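Local coordinates for DNA/RNA-binding protein Alba (Thermoplasma volcanium, PDB 4Z9E) that probably binds double-stranded DNA tightly but without sequence specificity, and probably helps to compact the archaeal chromosome, at residues A20-F25 and K54-A59; K35-T40 and D67-Q72; D46-T51 and A59-I64. One frame throughout, in Å; residues are numbered along the deposited sequence.

Interaction 1 of 3, residues A20-F25 and K54-A59; sequences AVVTQF and KFIPDA
The last turns of helix 14-25 pack here against the exit from helix 41-55, where V22 and F25 meet I56 and F55. These are the two helices of the Alba fold. I56 opens a type I beta turn that ends at A59, closed by a bond from A59 N to I56 O of 2.8 Å. The contact is wholly apolar, and no hydrogen bond crosses it. The I56 side chain does most of the touching. The V22 and I56 side chains run past one another, pointing opposite ways. V22 CG2 lies 3.8 Å from I56 CD1, and V22 CG1 is 4.0 Å from that same I56 CD1. I56 CG1 stands anti to its carbonyl carbon (chi1 -47°), which carries this branch to V22 and F25. It approaches the F25 ring obliquely, with F25 CD2 4.1 Å from I56 CG1. F55 adds only its CB, 4.0 Å from V22 CG2; its ring turns off from helix 14-25 and packs on I50. V21 and I56 both rest on T51, so the contact continues into the face of helix 41-55. Beyond the turn the chain enters strand 60-69.

Interaction 2 of 3, residues K35-T40 and D67-Q72; sequences KARGKT and DTETLQ
E69 reaches from the end of strand 60-69 to two basic residues of strand 31-37, K35 and R37, and the three form a salt-bridge network. Its CB points toward the other strand. CG stands anti to the carbonyl carbon (chi1 -68°), and the chain then runs out extended, which brings the carboxylate to both bases. E69 CD lies 3.8 Å from K35 NZ, with R37 CD also near it. The two oxygens then divide the partners.

OE2 takes the lysine. K35 NZ to E69 OE2 is 2.7 Å, met on the syn side and 21° out of the carboxylate plane. The K35 chain bends at its outer torsions and comes at E69 from the opposite direction. OE2 also has a weak hydrogen bond with S82 OG of strand 80-88.

OE1 takes the arginine. R37 NE to E69 OE1 is 3.2 Å, a weak bond with an N-H...O angle of 130°. OE1 sits at the guanidinium edge, in its plane. The guanidinium and carboxylate planes are nearly perpendicular, so the two groups do not pair side by side. R37 CD lies beside the same oxygen, 3.4 Å from E69 OE1.

A leucine in place of E69 would probably deprive K35 and R37 of their shared counter-charge and let both chains turn more freely.

The two strands are not neighbours in the sheet. Strand 80-88 runs between them and bonds to both, through A36 with I83 and D67 with S82. The network therefore crosses over that strand: K35 lies on S82 and E84, and R37 on V80. Just past strand 31-37, G38 O accepts a bond from S42 OG of the second subunit.

Interaction 3 of 3, residues D46-T51 and A59-I64; sequences DVAEIT and AKYEEI
E49 OE2 lies at the edge of the Y61 ring, in the ring plane, and the carboxylate and ring are nearly coplanar, 16° apart. A48 CB also lies at the ring edge, 4.0 Å from Y61 CE1 and 3.8 Å from Y61 OH. The methyl and the carboxylate thus both meet the phenol end of the ring. I85 and L87 of strand 80-88 and R65 of the second subunit also pack on Y61. Y61 OH donates to E49 OE2 over 2.6 Å. E49 OE2 receives this bond on its anti lone pair, the one facing away from OE1. The glutamate chain bends at chi2 (-80°), folding its carboxylate across to the tyrosine.

Both E49 oxygens are engaged. OE2 also forms a salt bridge with R52, and OE1 is hydrogen-bonded to T68 OG1 of the second subunit. E49 is buried, and these partners probably favour its charged form.

A48 rests on I34 of strand 31-37. This is helix-on-sheet packing of an alpha/beta fold, with helix 41-55 lying over the sheet next to the interface of the Alba dimer.

In the fold
Interaction 3 is buried, while interactions 1 and 2 lie at the surface on opposite sides of the chain's centre. Interactions 1 and 3 are neighbours, with centres about 9 Å apart. They share A59 and helix 41-55, and I56 N probably bonds to T51 O between them. Interactions 2 and 3 both use strand 60-69 but sit towards different ends of it. The chemistry follows the place. Helix meets turn through hydrocarbon alone in interaction 1. Interaction 2 joins two strands of one sheet by charge. Interaction 3 sets a polar bond within helix-on-sheet packing. Segments of interactions 2 and 3 touch the second subunit; those of interaction 1 do not.

Interaction 1 of 3, residues A20-F25 and K54-A59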
# COMPACT_ATOMS: atom_id res chain seq x y z
N ALA A 20 -19.00 4.92 -1.34
CA ALA A 20 -19.31 3.52 -1.59
C ALA A 20 -19.07 2.65 -0.35
O ALA A 20 -19.87 1.76 -0.04
CB ALA A 20 -18.47 3.02 -2.74
N VAL A 21 -17.98 2.94 0.35
CA VAL A 21 -17.62 2.22 1.58
C VAL A 21 -18.65 2.52 2.66
O VAL A 21 -19.18 1.60 3.29
CB VAL A 21 -16.17 2.63 2.03
CG1 VAL A 21 -15.85 2.17 3.44
CG2 VAL A 21 -15.13 2.10 1.06
N VAL A 22 -18.95 3.81 2.87
CA VAL A 22 -19.89 4.18 3.94
C VAL A 22 -21.28 3.61 3.66
O VAL A 22 -21.88 2.96 4.50
CB VAL A 22 -19.94 5.71 4.18
CG1 VAL A 22 -21.08 6.05 5.13
CG2 VAL A 22 -18.61 6.17 4.76
N THR A 23 -21.79 3.85 2.46
CA THR A 23 -23.06 3.26 2.03
C THR A 23 -23.19 1.80 2.43
O THR A 23 -24.20 1.39 3.02
CB THR A 23 -23.18 3.32 0.51
OG1 THR A 23 -23.00 4.67 0.10
CG2 THR A 23 -24.56 2.85 0.04
N GLN A 24 -22.17 1.02 2.12
CA GLN A 24 -22.23 -0.41 2.35
C GLN A 24 -22.17 -0.81 3.80
O GLN A 24 -22.80 -1.79 4.18
CB GLN A 24 -21.23 -1.13 1.46
CG GLN A 24 -21.66 -1.02 -0.00
CD GLN A 24 -20.76 -1.73 -0.97
OE1 GLN A 24 -20.00 -2.63 -0.59
NE2 GLN A 24 -20.83 -1.34 -2.24
N PHE A 25 -21.45 -0.05 4.63
CA PHE A 25 -21.49 -0.26 6.09
C PHE A 25 -22.87 0.02 6.70
O PHE A 25 -23.28 -0.62 7.66
CB PHE A 25 -20.47 0.62 6.80
CG PHE A 25 -19.13 -0.02 6.98
CD1 PHE A 25 -19.01 -1.27 7.58
CD2 PHE A 25 -17.98 0.64 6.58
CE1 PHE A 25 -17.77 -1.86 7.75
CE2 PHE A 25 -16.74 0.06 6.74
CZ PHE A 25 -16.63 -1.18 7.32
N LYS A 54 -12.63 10.47 9.16
CA LYS A 54 -13.73 11.37 9.21
C LYS A 54 -15.07 10.68 9.33
O LYS A 54 -15.95 11.20 10.00
CB LYS A 54 -13.69 12.34 8.04
CG LYS A 54 -12.56 13.36 8.14
CD LYS A 54 -11.93 13.53 6.77
CE LYS A 54 -10.81 14.55 6.80
NZ LYS A 54 -10.20 14.55 5.44
N PHE A 55 -15.22 9.49 8.74
CA PHE A 55 -16.57 8.98 8.46
C PHE A 55 -17.06 7.70 9.13
O PHE A 55 -18.23 7.60 9.41
CB PHE A 55 -16.80 8.93 6.97
CG PHE A 55 -16.53 10.24 6.28
CD1 PHE A 55 -17.45 11.28 6.35
CD2 PHE A 55 -15.36 10.43 5.58
CE1 PHE A 55 -17.21 12.49 5.72
CE2 PHE A 55 -15.11 11.63 4.94
CZ PHE A 55 -16.04 12.67 5.01
N ILE A 56 -16.21 6.72 9.38
CA ILE A 56 -16.59 5.57 10.19
C ILE A 56 -15.54 5.47 11.29
O ILE A 56 -14.65 4.64 11.20
CB ILE A 56 -16.64 4.27 9.38
CG1 ILE A 56 -17.40 4.44 8.04
CG2 ILE A 56 -17.21 3.13 10.21
CD1 ILE A 56 -18.90 4.58 8.19
N PRO A 57 -15.63 6.32 12.33
CA PRO A 57 -14.55 6.45 13.33
C PRO A 57 -14.13 5.14 14.00
O PRO A 57 -13.04 5.07 14.58
CB PRO A 57 -15.14 7.41 14.36
CG PRO A 57 -16.12 8.22 13.58
CD PRO A 57 -16.74 7.24 12.62
N ASP A 58 -14.98 4.14 13.92
CA ASP A 58 -14.77 2.82 14.51
C ASP A 58 -14.30 1.72 13.51
O ASP A 58 -14.26 0.54 13.86
CB ASP A 58 -16.09 2.36 15.12
CG ASP A 58 -17.25 2.45 14.11
OD1 ASP A 58 -17.49 3.54 13.55
OD2 ASP A 58 -17.93 1.42 13.89
N ALA A 59 -13.98 2.10 12.27
CA ALA A 59 -13.46 1.12 11.31
C ALA A 59 -12.05 0.68 11.67
O ALA A 59 -11.20 1.50 12.05
CB ALA A 59 -13.50 1.68 9.89

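Interaction 2 of 3, residues K35-T40 and D67-Q72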
# COMPACT_ATOMS: atom_id res chain seq x y z
N LYS A 35 -9.84 -2.66 -3.20
CA LYS A 35 -8.87 -3.28 -4.09
C LYS A 35 -8.38 -2.29 -5.13
O LYS A 35 -9.17 -1.58 -5.72
CB LYS A 35 -9.49 -4.51 -4.78
CG LYS A 35 -8.54 -5.29 -5.69
CD LYS A 35 -7.76 -6.39 -4.95
CE LYS A 35 -6.32 -6.53 -5.46
NZ LYS A 35 -6.19 -6.53 -6.95
N ALA A 36 -7.06 -2.23 -5.35
CA ALA A 36 -6.48 -1.38 -6.37
C ALA A 36 -5.17 -1.95 -6.93
O ALA A 36 -4.53 -2.77 -6.27
CB ALA A 36 -6.22 0.02 -5.80
N ARG A 37 -4.76 -1.46 -8.10
CA ARG A 37 -3.57 -1.92 -8.80
C ARG A 37 -2.75 -0.72 -9.27
O ARG A 37 -3.30 0.32 -9.62
CB ARG A 37 -3.96 -2.69 -10.07
CG ARG A 37 -4.85 -3.90 -9.90
CD ARG A 37 -4.66 -4.76 -11.14
NE ARG A 37 -5.92 -5.25 -11.70
CZ ARG A 37 -6.74 -4.51 -12.44
NH1 ARG A 37 -6.46 -3.24 -12.70
NH2 ARG A 37 -7.86 -5.04 -12.92
N GLY A 38 -1.43 -0.91 -9.32
CA GLY A 38 -0.53 0.08 -9.88
C GLY A 38 -0.52 1.40 -9.12
O GLY A 38 -0.46 1.42 -7.90
N LYS A 39 -0.57 2.49 -9.87
CA LYS A 39 -0.55 3.83 -9.33
C LYS A 39 -1.63 4.06 -8.27
O LYS A 39 -1.35 4.65 -7.23
CB LYS A 39 -0.67 4.85 -10.46
CG LYS A 39 0.53 4.89 -11.40
CD LYS A 39 0.32 5.91 -12.52
CE LYS A 39 1.52 6.00 -13.47
NZ LYS A 39 1.28 6.99 -14.56
N THR A 40 -2.82 3.52 -8.50
CA THR A 40 -3.96 3.80 -7.63
C THR A 40 -3.91 3.13 -6.26
O THR A 40 -4.77 3.39 -5.41
CB THR A 40 -5.30 3.56 -8.35
OG1 THR A 40 -5.24 2.33 -9.07
CG2 THR A 40 -5.54 4.65 -9.38
N ASP A 67 0.06 -8.13 -3.42
CA ASP A 67 0.37 -9.15 -4.44
C ASP A 67 0.91 -8.51 -5.71
O ASP A 67 1.01 -7.29 -5.84
CB ASP A 67 -0.87 -9.96 -4.85
CG ASP A 67 -1.49 -10.71 -3.70
OD1 ASP A 67 -0.74 -11.33 -2.93
OD2 ASP A 67 -2.75 -10.71 -3.59
N THR A 68 1.26 -9.38 -6.65
CA THR A 68 1.57 -8.99 -8.02
C THR A 68 0.61 -9.72 -8.96
O THR A 68 0.30 -10.89 -8.75
CB THR A 68 3.04 -9.33 -8.34
OG1 THR A 68 3.86 -8.78 -7.33
CG2 THR A 68 3.48 -8.74 -9.65
N GLU A 69 0.13 -9.02 -9.96
CA GLU A 69 -0.78 -9.61 -10.93
C GLU A 69 -0.14 -9.58 -12.31
O GLU A 69 0.52 -8.61 -12.67
CB GLU A 69 -2.13 -8.89 -10.91
CG GLU A 69 -2.90 -9.11 -9.61
CD GLU A 69 -4.27 -8.42 -9.57
OE1 GLU A 69 -4.85 -8.08 -10.64
OE2 GLU A 69 -4.78 -8.22 -8.43
N THR A 70 -0.31 -10.67 -13.05
CA THR A 70 0.36 -10.84 -14.36
C THR A 70 -0.42 -10.14 -15.45
O THR A 70 -1.65 -10.15 -15.45
CB THR A 70 0.56 -12.33 -14.74
OG1 THR A 70 0.90 -13.10 -13.57
CG2 THR A 70 1.68 -12.50 -15.79
N LEU A 71 0.31 -9.51 -16.38
CA LEU A 71 -0.29 -8.81 -17.53
C LEU A 71 0.10 -9.40 -18.89
O LEU A 71 1.23 -9.85 -19.07
CB LEU A 71 0.04 -7.31 -17.47
CG LEU A 71 -0.62 -6.57 -16.30
CD1 LEU A 71 -0.49 -5.06 -16.52
CD2 LEU A 71 -2.09 -6.97 -16.08
N GLN A 72 -0.83 -9.40 -19.83
CA GLN A 72 -0.52 -9.81 -21.21
C GLN A 72 0.68 -8.97 -21.68
O GLN A 72 0.78 -7.79 -21.37
CB GLN A 72 -1.75 -9.68 -22.14
CG GLN A 72 -2.29 -8.26 -22.37
CD GLN A 72 -3.31 -7.78 -21.33
OE1 GLN A 72 -3.29 -8.15 -20.14
NE2 GLN A 72 -4.22 -6.92 -21.78

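Interaction 3 of 3, residues D46-T51 and A59-I64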
# COMPACT_ATOMS: atom_id res chain seq x y z
N ASP A 46 -5.53 6.13 0.72
CA ASP A 46 -6.34 7.34 1.00
C ASP A 46 -7.81 7.03 1.33
O ASP A 46 -8.34 7.53 2.35
CB ASP A 46 -6.30 8.35 -0.17
CG ASP A 46 -4.90 8.93 -0.43
OD1 ASP A 46 -3.97 8.83 0.41
OD2 ASP A 46 -4.75 9.52 -1.53
N VAL A 47 -8.48 6.25 0.47
CA VAL A 47 -9.89 5.93 0.66
C VAL A 47 -10.10 5.35 2.04
O VAL A 47 -10.97 5.79 2.76
CB VAL A 47 -10.44 4.96 -0.41
CG1 VAL A 47 -11.75 4.34 0.04
CG2 VAL A 47 -10.60 5.69 -1.73
N ALA A 48 -9.28 4.37 2.40
CA ALA A 48 -9.41 3.73 3.71
C ALA A 48 -9.05 4.64 4.85
O ALA A 48 -9.59 4.50 5.94
CB ALA A 48 -8.58 2.45 3.80
N GLU A 49 -8.11 5.55 4.64
CA GLU A 49 -7.68 6.40 5.74
C GLU A 49 -8.67 7.54 6.00
O GLU A 49 -8.95 7.88 7.14
CB GLU A 49 -6.27 6.92 5.52
CG GLU A 49 -5.23 5.87 5.84
CD GLU A 49 -4.98 5.78 7.34
OE1 GLU A 49 -4.61 6.81 7.92
OE2 GLU A 49 -5.16 4.71 7.96
N ILE A 50 -9.23 8.08 4.93
CA ILE A 50 -10.25 9.11 5.08
C ILE A 50 -11.46 8.53 5.77
O ILE A 50 -12.03 9.13 6.70
CB ILE A 50 -10.67 9.66 3.70
CG1 ILE A 50 -9.57 10.52 3.14
CG2 ILE A 50 -11.93 10.50 3.81
CD1 ILE A 50 -9.67 10.69 1.64
N THR A 51 -11.84 7.34 5.33
CA THR A 51 -12.99 6.66 5.87
C THR A 51 -12.89 6.53 7.38
O THR A 51 -13.82 6.84 8.09
CB THR A 51 -13.14 5.25 5.24
OG1 THR A 51 -13.55 5.39 3.88
CG2 THR A 51 -14.18 4.46 5.96
N ALA A 59 -13.98 2.10 12.27
CA ALA A 59 -13.46 1.12 11.31
C ALA A 59 -12.05 0.68 11.67
O ALA A 59 -11.20 1.50 12.05
CB ALA A 59 -13.50 1.68 9.89
N LYS A 60 -11.79 -0.61 11.56
CA LYS A 60 -10.46 -1.16 11.83
C LYS A 60 -9.93 -1.96 10.62
O LYS A 60 -10.72 -2.44 9.77
CB LYS A 60 -10.48 -2.01 13.09
CG LYS A 60 -11.47 -3.17 13.04
CD LYS A 60 -11.23 -4.24 14.11
CE LYS A 60 -10.05 -5.15 13.75
NZ LYS A 60 -9.79 -6.14 14.84
N TYR A 61 -8.61 -2.10 10.54
CA TYR A 61 -8.02 -2.92 9.48
C TYR A 61 -8.12 -4.39 9.86
O TYR A 61 -7.52 -4.80 10.84
CB TYR A 61 -6.56 -2.51 9.22
CG TYR A 61 -6.43 -1.15 8.58
CD1 TYR A 61 -6.98 -0.91 7.34
CD2 TYR A 61 -5.79 -0.10 9.23
CE1 TYR A 61 -6.90 0.33 6.74
CE2 TYR A 61 -5.70 1.15 8.65
CZ TYR A 61 -6.26 1.36 7.40
OH TYR A 61 -6.19 2.60 6.77
N GLU A 62 -8.90 -5.17 9.13
CA GLU A 62 -8.91 -6.61 9.41
C GLU A 62 -7.68 -7.28 8.84
O GLU A 62 -7.00 -8.02 9.53
CB GLU A 62 -10.18 -7.31 8.92
CG GLU A 62 -11.37 -7.24 9.89
CD GLU A 62 -11.17 -7.99 11.21
OE1 GLU A 62 -11.79 -7.58 12.23
OE2 GLU A 62 -10.40 -8.99 11.24
N GLU A 63 -7.40 -7.02 7.56
CA GLU A 63 -6.15 -7.43 6.92
C GLU A 63 -5.78 -6.62 5.65
O GLU A 63 -6.65 -6.04 4.96
CB GLU A 63 -6.14 -8.93 6.61
CG GLU A 63 -7.11 -9.36 5.52
CD GLU A 63 -6.64 -10.60 4.76
OE1 GLU A 63 -6.00 -11.48 5.37
OE2 GLU A 63 -6.91 -10.69 3.53
N ILE A 64 -4.49 -6.58 5.37
CA ILE A 64 -3.97 -5.95 4.18
C ILE A 64 -3.13 -6.99 3.42
O ILE A 64 -2.21 -7.56 3.98
CB ILE A 64 -3.11 -4.73 4.54
CG1 ILE A 64 -3.93 -3.72 5.33
CG2 ILE A 64 -2.58 -4.06 3.29
CD1 ILE A 64 -3.15 -2.93 6.36